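Uncharacterized HTH-type transcriptional regulator YydK (Bacillus subtilis subsp. subtilis, PDB 3BWG) is uncharacterised but probably acts as a DNA-binding transcription factor of the GntR family, pairing a winged helix-turn-helix with a UTRA domain. Local coordinates at residues K48-L53 and I59-G64; T34-A37 and S42-T45; E187-Y192 and K220-Y225; G76-L81 and E91-T96; I207-L210 and Q214-D217. All blocks are in the same frame, centred on the assembly; numbering follows the deposited sequence.

Contact 1: K48-L53 and I59-G64; sequences KSLELL and IFQVRG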
# COMPACT_ATOMS: atom_id res chain seq x y z
N LYS B 48 15.53 9.57 18.72
CA LYS B 48 15.22 10.25 17.45
C LYS B 48 15.57 9.42 16.21
O LYS B 48 14.87 9.47 15.19
CB LYS B 48 15.94 11.61 17.39
CG LYS B 48 15.43 12.63 18.40
CD LYS B 48 15.88 14.05 18.04
CE LYS B 48 15.86 15.00 19.25
NZ LYS B 48 16.01 16.42 18.81
N SER B 49 16.65 8.66 16.29
CA SER B 49 17.02 7.72 15.23
C SER B 49 15.97 6.62 15.12
O SER B 49 15.55 6.23 14.02
CB SER B 49 18.40 7.13 15.49
OG SER B 49 19.37 8.16 15.52
N LEU B 50 15.51 6.15 16.27
CA LEU B 50 14.50 5.12 16.28
C LEU B 50 13.19 5.62 15.69
O LEU B 50 12.54 4.85 14.98
CB LEU B 50 14.36 4.49 17.67
CG LEU B 50 15.65 3.80 18.19
CD1 LEU B 50 15.47 3.36 19.63
CD2 LEU B 50 16.07 2.63 17.32
N GLU B 51 12.79 6.89 15.94
CA GLU B 51 11.51 7.39 15.33
C GLU B 51 11.60 7.43 13.82
O GLU B 51 10.69 6.93 13.13
CB GLU B 51 11.08 8.78 15.80
CG GLU B 51 11.61 9.25 17.13
CD GLU B 51 10.83 8.71 18.33
OE1 GLU B 51 10.35 9.56 19.16
OE2 GLU B 51 10.72 7.46 18.45
N LEU B 52 12.67 8.02 13.30
CA LEU B 52 12.90 8.07 11.87
C LEU B 52 12.72 6.70 11.21
O LEU B 52 11.95 6.57 10.26
CB LEU B 52 14.30 8.62 11.56
CG LEU B 52 14.70 8.85 10.09
CD1 LEU B 52 13.64 9.65 9.34
CD2 LEU B 52 16.06 9.55 10.05
N LEU B 53 13.45 5.70 11.71
CA LEU B 53 13.39 4.32 11.22
C LEU B 53 11.99 3.71 11.23
O LEU B 53 11.61 2.96 10.31
CB LEU B 53 14.30 3.45 12.09
CG LEU B 53 15.66 2.98 11.61
CD1 LEU B 53 16.12 3.58 10.27
CD2 LEU B 53 16.64 3.21 12.72
N ILE B 59 11.74 -0.48 11.26
CA ILE B 59 11.64 -1.15 12.57
C ILE B 59 10.26 -0.93 13.14
O ILE B 59 9.56 -0.04 12.70
CB ILE B 59 12.68 -0.60 13.62
CG1 ILE B 59 12.36 0.85 13.98
CG2 ILE B 59 14.11 -0.72 13.09
CD1 ILE B 59 13.21 1.43 15.13
N PHE B 60 9.90 -1.75 14.13
CA PHE B 60 8.79 -1.47 15.01
C PHE B 60 9.22 -1.71 16.47
O PHE B 60 10.18 -2.43 16.75
CB PHE B 60 7.53 -2.28 14.63
CG PHE B 60 7.63 -3.77 14.90
CD1 PHE B 60 8.23 -4.62 13.97
CD2 PHE B 60 7.08 -4.31 16.06
CE1 PHE B 60 8.32 -5.99 14.19
CE2 PHE B 60 7.16 -5.69 16.30
CZ PHE B 60 7.78 -6.52 15.36
N GLN B 61 8.51 -1.09 17.40
CA GLN B 61 8.85 -1.20 18.80
C GLN B 61 7.68 -1.74 19.62
O GLN B 61 6.55 -1.34 19.41
CB GLN B 61 9.29 0.17 19.31
CG GLN B 61 10.35 0.78 18.39
CD GLN B 61 11.16 1.84 19.08
OE1 GLN B 61 11.16 3.00 18.66
NE2 GLN B 61 11.86 1.46 20.16
N VAL B 62 7.95 -2.70 20.50
CA VAL B 62 6.91 -3.23 21.38
C VAL B 62 7.33 -2.99 22.84
O VAL B 62 8.27 -3.64 23.35
CB VAL B 62 6.52 -4.71 21.07
CG1 VAL B 62 6.25 -4.89 19.59
CG2 VAL B 62 7.57 -5.68 21.53
N ARG B 63 6.69 -2.02 23.48
CA ARG B 63 7.13 -1.61 24.82
C ARG B 63 6.98 -2.78 25.79
O ARG B 63 5.98 -3.53 25.76
CB ARG B 63 6.41 -0.35 25.31
CG ARG B 63 7.05 0.98 24.85
CD ARG B 63 5.99 2.08 24.69
NE ARG B 63 4.98 2.10 25.77
CZ ARG B 63 3.71 1.70 25.65
NH1 ARG B 63 3.24 1.23 24.49
NH2 ARG B 63 2.89 1.76 26.70
N GLY B 64 8.01 -2.95 26.61
CA GLY B 64 8.15 -4.12 27.46
C GLY B 64 9.22 -5.09 26.98
O GLY B 64 9.96 -5.65 27.80
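The flat carboxamide of Q61 comes to rest beside L50, near CB and CD1, with E51 a more distant neighbour of the same side-chain end. The chain carrying this amide is extended beyond CG and crosses L50 at about a right angle. The ring of F60 points to the other side of the strand, where it meets F68 and, across the dimer interface, F175 of the second subunit. The apolar heart of the contact is I59, which like Q61 is directed at the helix. Its CG1 sits between the backbone N and the carbonyl carbon (chi1 67°), a crowded position that carries CD1 to the helix. There I59 CD1 lies 3.8 Å from L50 CD2 and 3.5 Å from L50 O, and I59 CG1 lies 3.8 Å from L53 CB. An alanine here, without CG1, CG2 and CD1, is likely to open a gap against L50 and L53. No hydrogen bond joins the segments; helix and strand axes pass 8.2 Å apart at 118°. In this winged helix-turn-helix, strand 59-62 belongs to the wing: I67 on strand 66-69 touches L50, I59 and Q61, while helix 6-20 packs against S49 and L53.

Contact 2: T34-A37 and S42-T45; sequences TLMA and SKST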
# COMPACT_ATOMS: atom_id res chain seq x y z
N THR B 34 22.81 -0.30 24.31
CA THR B 34 23.83 -0.86 23.39
C THR B 34 24.09 0.08 22.21
O THR B 34 25.23 0.32 21.81
CB THR B 34 23.43 -2.25 22.91
OG1 THR B 34 23.21 -3.07 24.06
CG2 THR B 34 24.54 -2.89 22.03
N LEU B 35 23.00 0.64 21.69
CA LEU B 35 23.06 1.61 20.61
C LEU B 35 23.73 2.90 21.04
O LEU B 35 24.59 3.41 20.33
CB LEU B 35 21.65 1.89 20.06
CG LEU B 35 20.92 0.67 19.50
CD1 LEU B 35 19.43 1.01 19.19
CD2 LEU B 35 21.68 0.09 18.28
N MSE B 36 23.34 3.42 22.21
CA MSE B 36 24.02 4.57 22.78
C MSE B 36 25.51 4.32 22.83
O MSE B 36 26.28 5.13 22.34
CB MSE B 36 23.53 4.88 24.18
CG MSE B 36 22.16 5.51 24.19
SE MSE B 36 21.54 5.50 26.03
CE MSE B 36 20.24 4.12 26.04
N ALA B 37 25.91 3.19 23.40
CA ALA B 37 27.32 2.90 23.65
C ALA B 37 28.03 2.78 22.31
O ALA B 37 29.08 3.38 22.11
CB ALA B 37 27.47 1.63 24.46
N SER B 42 23.70 10.43 22.97
CA SER B 42 22.67 10.47 23.99
C SER B 42 21.56 9.43 23.83
O SER B 42 21.36 8.85 22.76
CB SER B 42 22.06 11.85 24.08
OG SER B 42 21.86 12.14 25.46
N LYS B 43 20.83 9.20 24.93
CA LYS B 43 19.58 8.45 24.90
C LYS B 43 18.64 9.14 23.94
O LYS B 43 17.98 8.49 23.15
CB LYS B 43 18.97 8.34 26.30
CG LYS B 43 17.56 7.68 26.38
CD LYS B 43 17.23 7.21 27.81
CE LYS B 43 17.99 5.90 28.16
NZ LYS B 43 18.48 5.84 29.59
N SER B 44 18.59 10.47 24.01
CA SER B 44 17.70 11.29 23.18
C SER B 44 18.07 11.23 21.68
O SER B 44 17.19 11.30 20.82
CB SER B 44 17.74 12.74 23.67
OG SER B 44 17.32 13.61 22.64
N THR B 45 19.36 11.13 21.39
CA THR B 45 19.83 11.02 20.02
C THR B 45 19.40 9.67 19.46
O THR B 45 18.86 9.60 18.34
CB THR B 45 21.37 11.24 19.93
OG1 THR B 45 21.67 12.58 20.32
CG2 THR B 45 21.89 11.03 18.50
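M36 packs against S42 and K43 in a small surface contact between the middle of helix 32-39 and the first residues of helix 43-55, 134 Å² in all and without a hydrogen bond. M36 is modelled as selenomethionine. Its CG lies beside the carbonyl oxygen of S42, with M36 CG to S42 O at 3.7 Å. Farther out the selenium rides against the first turn of the second helix: M36 SE is 3.7 Å from K43 CA and 3.8 Å from K43 CB. Helices 32-39 and 43-55 are the two helices of the predicted helix-turn-helix motif, the second being the one that reads DNA in such motifs, and this contact spans the turn between them. The K43 chain leaves with CG anti to the backbone N (chi1 174°), then bends in its outer half and returns over the end of M36, which is itself bent at its last torsion (-106°). The two ends therefore meet as methyl against methylene, M36 CE 3.6 Å from K43 CE. K43 also touches L32 and E33 of the first helix. On its inner side M36 leans on I46, one turn farther along helix 43-55, which L35 touches as well.

Contact 3: E187-Y192 and K220-Y225; sequences EEEAEY and KISYNY. With EDO (1,2-ethanediol), chain I; EDO (1,2-ethanediol), chain H.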
# COMPACT_ATOMS: atom_id res chain seq x y z
N GLU B 187 -3.40 -5.07 -28.14
CA GLU B 187 -2.34 -5.25 -29.15
C GLU B 187 -1.21 -4.27 -28.95
O GLU B 187 -0.04 -4.63 -29.02
CB GLU B 187 -2.85 -5.11 -30.61
CG GLU B 187 -4.00 -6.01 -30.99
CD GLU B 187 -3.60 -7.46 -31.18
OE1 GLU B 187 -2.40 -7.73 -31.47
OE2 GLU B 187 -4.49 -8.34 -31.06
N GLU B 188 -1.57 -3.01 -28.73
CA GLU B 188 -0.57 -1.98 -28.55
C GLU B 188 0.26 -2.21 -27.27
O GLU B 188 1.49 -2.15 -27.32
CB GLU B 188 -1.23 -0.61 -28.55
CG GLU B 188 -0.23 0.51 -28.76
CD GLU B 188 -0.76 1.86 -28.29
OE1 GLU B 188 -0.07 2.89 -28.57
OE2 GLU B 188 -1.84 1.88 -27.66
N GLU B 189 -0.40 -2.47 -26.14
CA GLU B 189 0.35 -2.82 -24.93
C GLU B 189 1.21 -4.08 -25.10
O GLU B 189 2.39 -4.08 -24.72
CB GLU B 189 -0.60 -2.99 -23.75
CG GLU B 189 -1.38 -1.73 -23.47
CD GLU B 189 -2.50 -1.94 -22.49
OE1 GLU B 189 -3.00 -0.91 -21.95
OE2 GLU B 189 -2.87 -3.11 -22.23
N ALA B 190 0.63 -5.14 -25.68
CA ALA B 190 1.36 -6.39 -25.88
C ALA B 190 2.62 -6.19 -26.73
O ALA B 190 3.68 -6.76 -26.43
CB ALA B 190 0.46 -7.45 -26.53
N GLU B 191 2.51 -5.37 -27.77
CA GLU B 191 3.65 -5.09 -28.63
C GLU B 191 4.77 -4.29 -27.90
O GLU B 191 5.96 -4.65 -27.98
CB GLU B 191 3.17 -4.43 -29.92
CG GLU B 191 4.23 -3.62 -30.64
CD GLU B 191 3.97 -3.46 -32.12
OE1 GLU B 191 2.96 -4.01 -32.63
OE2 GLU B 191 4.81 -2.80 -32.78
N TYR B 192 4.40 -3.23 -27.19
CA TYR B 192 5.39 -2.50 -26.36
C TYR B 192 6.05 -3.41 -25.32
O TYR B 192 7.28 -3.34 -25.11
CB TYR B 192 4.74 -1.31 -25.64
CG TYR B 192 4.40 -0.15 -26.53
CD1 TYR B 192 5.37 0.44 -27.35
CD2 TYR B 192 3.11 0.39 -26.52
CE1 TYR B 192 5.06 1.52 -28.18
CE2 TYR B 192 2.79 1.47 -27.35
CZ TYR B 192 3.77 2.04 -28.16
OH TYR B 192 3.42 3.11 -28.95
N LYS B 220 -0.84 6.48 -16.16
CA LYS B 220 -1.56 5.26 -16.53
C LYS B 220 -0.51 4.26 -16.92
O LYS B 220 0.22 4.48 -17.89
CB LYS B 220 -2.45 5.55 -17.71
CG LYS B 220 -3.60 6.48 -17.32
CD LYS B 220 -4.13 7.26 -18.52
CE LYS B 220 -4.56 6.39 -19.67
NZ LYS B 220 -6.00 6.05 -19.56
N ILE B 221 -0.42 3.16 -16.18
CA ILE B 221 0.65 2.19 -16.40
C ILE B 221 0.16 0.75 -16.48
O ILE B 221 -0.67 0.30 -15.68
CB ILE B 221 1.69 2.30 -15.32
CG1 ILE B 221 2.14 3.78 -15.16
CG2 ILE B 221 2.91 1.36 -15.65
CD1 ILE B 221 3.26 4.03 -14.17
N SER B 222 0.65 0.05 -17.49
CA SER B 222 0.43 -1.38 -17.61
C SER B 222 1.77 -2.08 -17.42
O SER B 222 2.72 -1.81 -18.15
CB SER B 222 -0.13 -1.71 -19.00
OG SER B 222 -1.41 -1.14 -19.14
N TYR B 223 1.83 -3.01 -16.47
CA TYR B 223 3.03 -3.77 -16.21
C TYR B 223 3.09 -5.13 -16.93
O TYR B 223 2.05 -5.77 -17.19
CB TYR B 223 3.21 -3.95 -14.70
CG TYR B 223 3.45 -2.64 -13.95
CD1 TYR B 223 4.74 -2.17 -13.75
CD2 TYR B 223 2.38 -1.88 -13.43
CE1 TYR B 223 4.98 -0.95 -13.08
CE2 TYR B 223 2.60 -0.66 -12.74
CZ TYR B 223 3.92 -0.22 -12.55
OH TYR B 223 4.21 0.97 -11.90
N ASN B 224 4.32 -5.57 -17.21
CA ASN B 224 4.58 -6.93 -17.66
C ASN B 224 4.41 -7.93 -16.51
O ASN B 224 5.24 -7.95 -15.58
CB ASN B 224 6.01 -6.94 -18.25
CG ASN B 224 6.45 -8.28 -18.75
OD1 ASN B 224 5.94 -9.34 -18.34
ND2 ASN B 224 7.43 -8.26 -19.64
N TYR B 225 3.35 -8.75 -16.56
CA TYR B 225 3.05 -9.72 -15.51
C TYR B 225 4.17 -10.74 -15.23
O TYR B 225 4.24 -11.31 -14.15
CB TYR B 225 1.71 -10.44 -15.78
CG TYR B 225 1.78 -11.59 -16.75
CD1 TYR B 225 1.78 -12.90 -16.30
CD2 TYR B 225 1.86 -11.36 -18.12
CE1 TYR B 225 1.85 -13.98 -17.19
CE2 TYR B 225 1.96 -12.43 -19.04
CZ TYR B 225 1.93 -13.73 -18.56
OH TYR B 225 1.99 -14.77 -19.43
C1 EDO I . 1.99 -7.77 -13.21
O1 EDO I . 2.82 -7.19 -12.24
C2 EDO I . 1.73 -6.67 -14.20
O2 EDO I . 0.86 -7.25 -15.13
C1 EDO H . -0.89 2.42 -19.83
O1 EDO H . -1.42 1.22 -20.37
C2 EDO H . -0.82 3.43 -20.95
O2 EDO H . -2.17 3.86 -21.20
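E189 and S222 make the one direct touch between helix 187-193 and strand 215-224, at a place where the helix lies against the six-stranded antiparallel sheet of the UTRA domain. The tight part is polar. E189 has CG anti to its carbonyl carbon (chi1 -60°) and is extended beyond it, which carries the carboxylate straight to the strand and brings E189 OE1 to 3.2 Å from S222 OG. The other oxygen, OE2, forms a salt bridge with K201 on the adjoining strand, so the carboxylate spans two strands. An ethanediol (chain H), probably from the crystallisation liquor, joins this polar cluster. Its O1 is 2.7 Å from S222 OG in a hydrogen bond and 3.1 Å from E189 OE1; the molecule is hydrogen-bonded to E141 OE2 as well. Its O2 lies near the K220 side chain, 3.8 Å from K220 CE. An alanine in place of E189 would probably leave K201 without its charged mate and S222 OG without a carboxylate beside it.

Elsewhere the segments stand well apart, and this is the loose part. Even at E189 and S222 the CA atoms are 7.5 Å from each other, and only 68 Å² is buried. A second ethanediol (chain I) binds the strand backbone farther along, donating from its O2 to Y223 O at 2.8 Å.

Contact 4: G76-L81 and E91-T96; sequences GYISLL and EDFNVT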
# COMPACT_ATOMS: atom_id res chain seq x y z
N GLY B 76 13.01 -8.89 -4.19
CA GLY B 76 12.70 -8.81 -5.63
C GLY B 76 11.32 -8.33 -5.94
O GLY B 76 10.88 -8.41 -7.09
N TYR B 77 10.62 -7.86 -4.91
CA TYR B 77 9.30 -7.18 -5.04
C TYR B 77 9.49 -5.65 -5.19
O TYR B 77 10.31 -5.03 -4.50
CB TYR B 77 8.40 -7.47 -3.82
CG TYR B 77 7.83 -8.88 -3.76
CD1 TYR B 77 6.59 -9.17 -4.31
CD2 TYR B 77 8.52 -9.92 -3.12
CE1 TYR B 77 6.02 -10.42 -4.26
CE2 TYR B 77 7.94 -11.21 -3.07
CZ TYR B 77 6.70 -11.44 -3.64
OH TYR B 77 6.11 -12.68 -3.61
N ILE B 78 8.74 -5.05 -6.12
CA ILE B 78 8.75 -3.60 -6.30
C ILE B 78 7.78 -3.01 -5.27
O ILE B 78 6.64 -3.48 -5.08
CB ILE B 78 8.29 -3.14 -7.71
CG1 ILE B 78 9.17 -3.75 -8.82
CG2 ILE B 78 8.21 -1.58 -7.81
CD1 ILE B 78 8.35 -4.09 -10.07
N SER B 79 8.27 -2.00 -4.58
CA SER B 79 7.48 -1.27 -3.63
C SER B 79 6.33 -0.54 -4.36
O SER B 79 6.53 0.34 -5.19
CB SER B 79 8.38 -0.30 -2.87
OG SER B 79 7.53 0.52 -2.08
N LEU B 80 5.12 -0.98 -4.10
CA LEU B 80 3.98 -0.41 -4.81
C LEU B 80 3.86 1.10 -4.52
O LEU B 80 3.60 1.89 -5.43
CB LEU B 80 2.72 -1.16 -4.41
CG LEU B 80 1.39 -0.76 -5.06
CD1 LEU B 80 1.30 -1.11 -6.53
CD2 LEU B 80 0.31 -1.44 -4.26
N LEU B 81 4.09 1.49 -3.26
CA LEU B 81 4.05 2.89 -2.85
C LEU B 81 5.46 3.50 -2.91
O LEU B 81 6.39 2.97 -2.31
CB LEU B 81 3.42 3.04 -1.43
CG LEU B 81 2.00 2.42 -1.24
CD1 LEU B 81 1.43 2.63 0.16
CD2 LEU B 81 0.98 2.94 -2.28
N GLU B 91 12.98 3.10 -8.81
CA GLU B 91 14.09 3.85 -9.40
C GLU B 91 15.49 3.28 -9.12
O GLU B 91 16.43 3.56 -9.88
CB GLU B 91 14.00 5.34 -9.03
CG GLU B 91 12.78 6.06 -9.66
CD GLU B 91 12.64 5.87 -11.19
OE1 GLU B 91 11.48 5.83 -11.67
OE2 GLU B 91 13.66 5.75 -11.90
N ASP B 92 15.62 2.47 -8.07
CA ASP B 92 16.93 1.88 -7.71
C ASP B 92 17.14 0.39 -8.09
O ASP B 92 18.24 -0.17 -7.86
CB ASP B 92 17.32 2.17 -6.24
CG ASP B 92 16.18 2.76 -5.42
OD1 ASP B 92 16.02 4.01 -5.45
OD2 ASP B 92 15.46 1.99 -4.73
N PHE B 93 16.09 -0.23 -8.66
CA PHE B 93 16.24 -1.38 -9.56
C PHE B 93 17.02 -0.82 -10.76
O PHE B 93 17.16 0.41 -10.90
CB PHE B 93 14.87 -1.91 -10.06
CG PHE B 93 14.22 -2.94 -9.15
CD1 PHE B 93 14.44 -4.30 -9.33
CD2 PHE B 93 13.36 -2.54 -8.11
CE1 PHE B 93 13.83 -5.26 -8.50
CE2 PHE B 93 12.76 -3.49 -7.27
CZ PHE B 93 12.99 -4.85 -7.47
N ASN B 94 17.53 -1.68 -11.63
CA ASN B 94 18.24 -1.14 -12.78
C ASN B 94 17.29 -0.81 -13.92
O ASN B 94 17.21 -1.52 -14.92
CB ASN B 94 19.42 -2.01 -13.22
CG ASN B 94 20.56 -1.18 -13.81
OD1 ASN B 94 20.47 -0.70 -14.94
ND2 ASN B 94 21.61 -0.99 -13.02
N VAL B 95 16.58 0.30 -13.75
CA VAL B 95 15.47 0.67 -14.61
C VAL B 95 15.85 1.73 -15.65
O VAL B 95 16.30 2.84 -15.31
CB VAL B 95 14.18 1.04 -13.79
CG1 VAL B 95 14.45 2.14 -12.79
CG2 VAL B 95 13.01 1.42 -14.70
N THR B 96 15.70 1.36 -16.91
CA THR B 96 15.90 2.28 -18.02
C THR B 96 14.59 2.51 -18.75
O THR B 96 13.63 1.76 -18.57
CB THR B 96 17.03 1.80 -18.99
OG1 THR B 96 16.67 0.57 -19.62
CG2 THR B 96 18.36 1.63 -18.23
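I78 and F93 are the backbone positions that come nearest, yet their CA atoms are still 8.5 Å apart, and no backbone hydrogen bond crosses between the segments. The contact joins the short strand 78-79, which pairs in parallel with strand 230-234, to the approach of strand 95-105, an outermost strand, within this chain, of the antiparallel UTRA sheet, whose fold in this family resembles that of chorismate lyase. G76 opens the first segment with a positive phi of 85°. In the second, a 3-10 segment ends at D92, and N94 is the centre of an inverse gamma turn, with a weak bond from V95 N back to F93 O, just ahead of the strand.

The span is bridged by the F93 ring. Its CG is anti to the carbonyl carbon, and the ring reaches out so that its outer atoms abut the other chain segment. The edge faces the backbone: F93 CZ is 4.0 Å from Y77 O, in keeping with a carbonyl oxygen beside ring hydrogens, and 4.2 Å from G76 C. The apolar part is I78, whose CG1 comes in at a slant to within 3.9 Å of F93 CE2. Behind, I132 of strand 123-132 also touches F93. The Y77 side chain leaves away from the second segment, and its OH is hydrogen-bonded to H181 NE2 of the second subunit, with R74 as another partner in its own chain. Beyond I78 the segment is braced internally: S79 OG donates to L81 O at 2.7 Å, from a position tilted 31° out of the carbonyl plane.

Contact 5: I207-L210 and Q214-D217; sequences IFHL and QPFD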
# COMPACT_ATOMS: atom_id res chain seq x y z
N ILE B 207 -2.44 9.21 -8.96
CA ILE B 207 -2.46 10.69 -8.88
C ILE B 207 -1.50 11.09 -7.78
O ILE B 207 -1.68 10.68 -6.62
CB ILE B 207 -3.87 11.27 -8.62
CG1 ILE B 207 -4.84 10.87 -9.71
CG2 ILE B 207 -3.85 12.78 -8.61
CD1 ILE B 207 -5.42 9.51 -9.54
N PHE B 208 -0.45 11.80 -8.16
CA PHE B 208 0.52 12.32 -7.19
C PHE B 208 0.22 13.79 -6.91
O PHE B 208 -0.14 14.55 -7.82
CB PHE B 208 1.96 12.09 -7.68
CG PHE B 208 2.33 10.63 -7.80
CD1 PHE B 208 3.04 9.99 -6.78
CD2 PHE B 208 1.98 9.89 -8.95
CE1 PHE B 208 3.39 8.61 -6.89
CE2 PHE B 208 2.36 8.51 -9.08
CZ PHE B 208 3.03 7.88 -8.03
N HIS B 209 0.32 14.17 -5.64
CA HIS B 209 -0.06 15.53 -5.21
C HIS B 209 1.19 16.17 -4.63
O HIS B 209 2.06 15.48 -4.06
CB HIS B 209 -1.19 15.50 -4.13
CG HIS B 209 -2.47 14.85 -4.59
ND1 HIS B 209 -2.63 13.48 -4.65
CD2 HIS B 209 -3.64 15.38 -5.03
CE1 HIS B 209 -3.84 13.19 -5.10
NE2 HIS B 209 -4.46 14.33 -5.37
N LEU B 210 1.27 17.50 -4.73
CA LEU B 210 2.23 18.25 -3.92
C LEU B 210 1.77 18.24 -2.44
O LEU B 210 0.65 17.80 -2.09
CB LEU B 210 2.40 19.68 -4.44
CG LEU B 210 2.87 19.94 -5.89
CD1 LEU B 210 2.77 21.42 -6.17
CD2 LEU B 210 4.32 19.43 -6.15
N GLN B 214 -2.32 19.88 -4.11
CA GLN B 214 -2.45 20.10 -5.55
C GLN B 214 -1.89 18.93 -6.43
O GLN B 214 -0.67 18.59 -6.33
CB GLN B 214 -1.73 21.40 -5.83
CG GLN B 214 -1.88 21.97 -7.22
CD GLN B 214 -1.23 23.38 -7.36
OE1 GLN B 214 -0.74 23.95 -6.39
NE2 GLN B 214 -1.24 23.91 -8.57
N PRO B 215 -2.75 18.31 -7.32
CA PRO B 215 -2.18 17.25 -8.18
C PRO B 215 -1.11 17.84 -9.08
O PRO B 215 -1.22 19.00 -9.48
CB PRO B 215 -3.37 16.80 -9.04
CG PRO B 215 -4.59 17.30 -8.37
CD PRO B 215 -4.18 18.54 -7.60
N PHE B 216 -0.10 17.04 -9.42
CA PHE B 216 0.92 17.46 -10.40
C PHE B 216 1.19 16.43 -11.50
O PHE B 216 1.71 16.79 -12.57
CB PHE B 216 2.26 17.89 -9.72
CG PHE B 216 3.05 16.74 -9.12
CD1 PHE B 216 4.02 16.05 -9.87
CD2 PHE B 216 2.86 16.37 -7.81
CE1 PHE B 216 4.76 15.01 -9.35
CE2 PHE B 216 3.61 15.30 -7.25
CZ PHE B 216 4.56 14.62 -8.04
N ASP B 217 0.82 15.17 -11.25
CA ASP B 217 1.15 14.03 -12.15
C ASP B 217 0.02 12.98 -12.12
O ASP B 217 -0.36 12.52 -11.06
CB ASP B 217 2.50 13.43 -11.72
CG ASP B 217 2.84 12.07 -12.37
OD1 ASP B 217 2.21 11.61 -13.33
OD2 ASP B 217 3.84 11.47 -11.95
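F208 pairs with D217 and H209 with P215 across the beta hairpin of strands 200-210 and 215-224; the short segments 207-210 and 215-217 run at 126° to each other. Three backbone hydrogen bonds hold it. F208 N donates to D217 O at 3.0 Å and F208 O accepts from F216 N, also at 3.0 Å; nearer the turn L210 N donates to Q214 O at 2.7 Å. All three are nearly straight. Since F216 and D217 both lie opposite F208, the register slips by one residue between F208 and H209: a beta bulge. P215 has no N-H to offer, and the H209-P215 pair is a non-hydrogen-bonded one.

Weaker CA-H...O contacts fill in between these bonds, among them H209 CA to Q214 O at 3.3 Å and P215 CA to F208 O at 3.4 Å.

The apolar packing centres on F216. With CG set between the backbone N and the carbonyl carbon (chi1 71°), its ring folds back across the hairpin: F216 CE2 lies 3.6 Å from F208 CB and F216 CD2 3.8 Å from L210 CD2, while the backbone at H209 C and L210 N abuts the ring edge in its plane. The P215 ring also touches I207 CG2 and H209 CD2.

F208 and D217 run side by side, ring and carboxylate planes 24° apart, with F208 CD2 3.9 Å from D217 OD2.

Strand 173-184 flanks 200-210, and there the H209 ring stacks on F175 and its ND1 is hydrogen-bonded to F175 O. Strand 135-145 flanks 215-224, while F162 and I165 of helix 161-167 touch F208, F216 and D217.

Overall arrangement
Contacts 1 and 2 share helix 43-55 in the predicted DNA-binding part, their centres 13 Å apart, and they touch where L50 CD2 packs on L35 CD1 at 4.2 Å. Contacts 3 and 5 lie in the UTRA domain and share strand 215-224; their centres are 24 Å apart, and their segments adjoin in sequence. Contact 4 lies between the two groups, its centre 26 Å from contact 1 and 17 Å from contact 3, whose nearest atoms are about 6 Å from it. Contacts 1 and 3 fall on opposite sides of the chain's centre, 41 Å apart. The ethanediols sit at contact 3. Contacts 1, 3, 4 and 5 each have residues within reach of the second subunit.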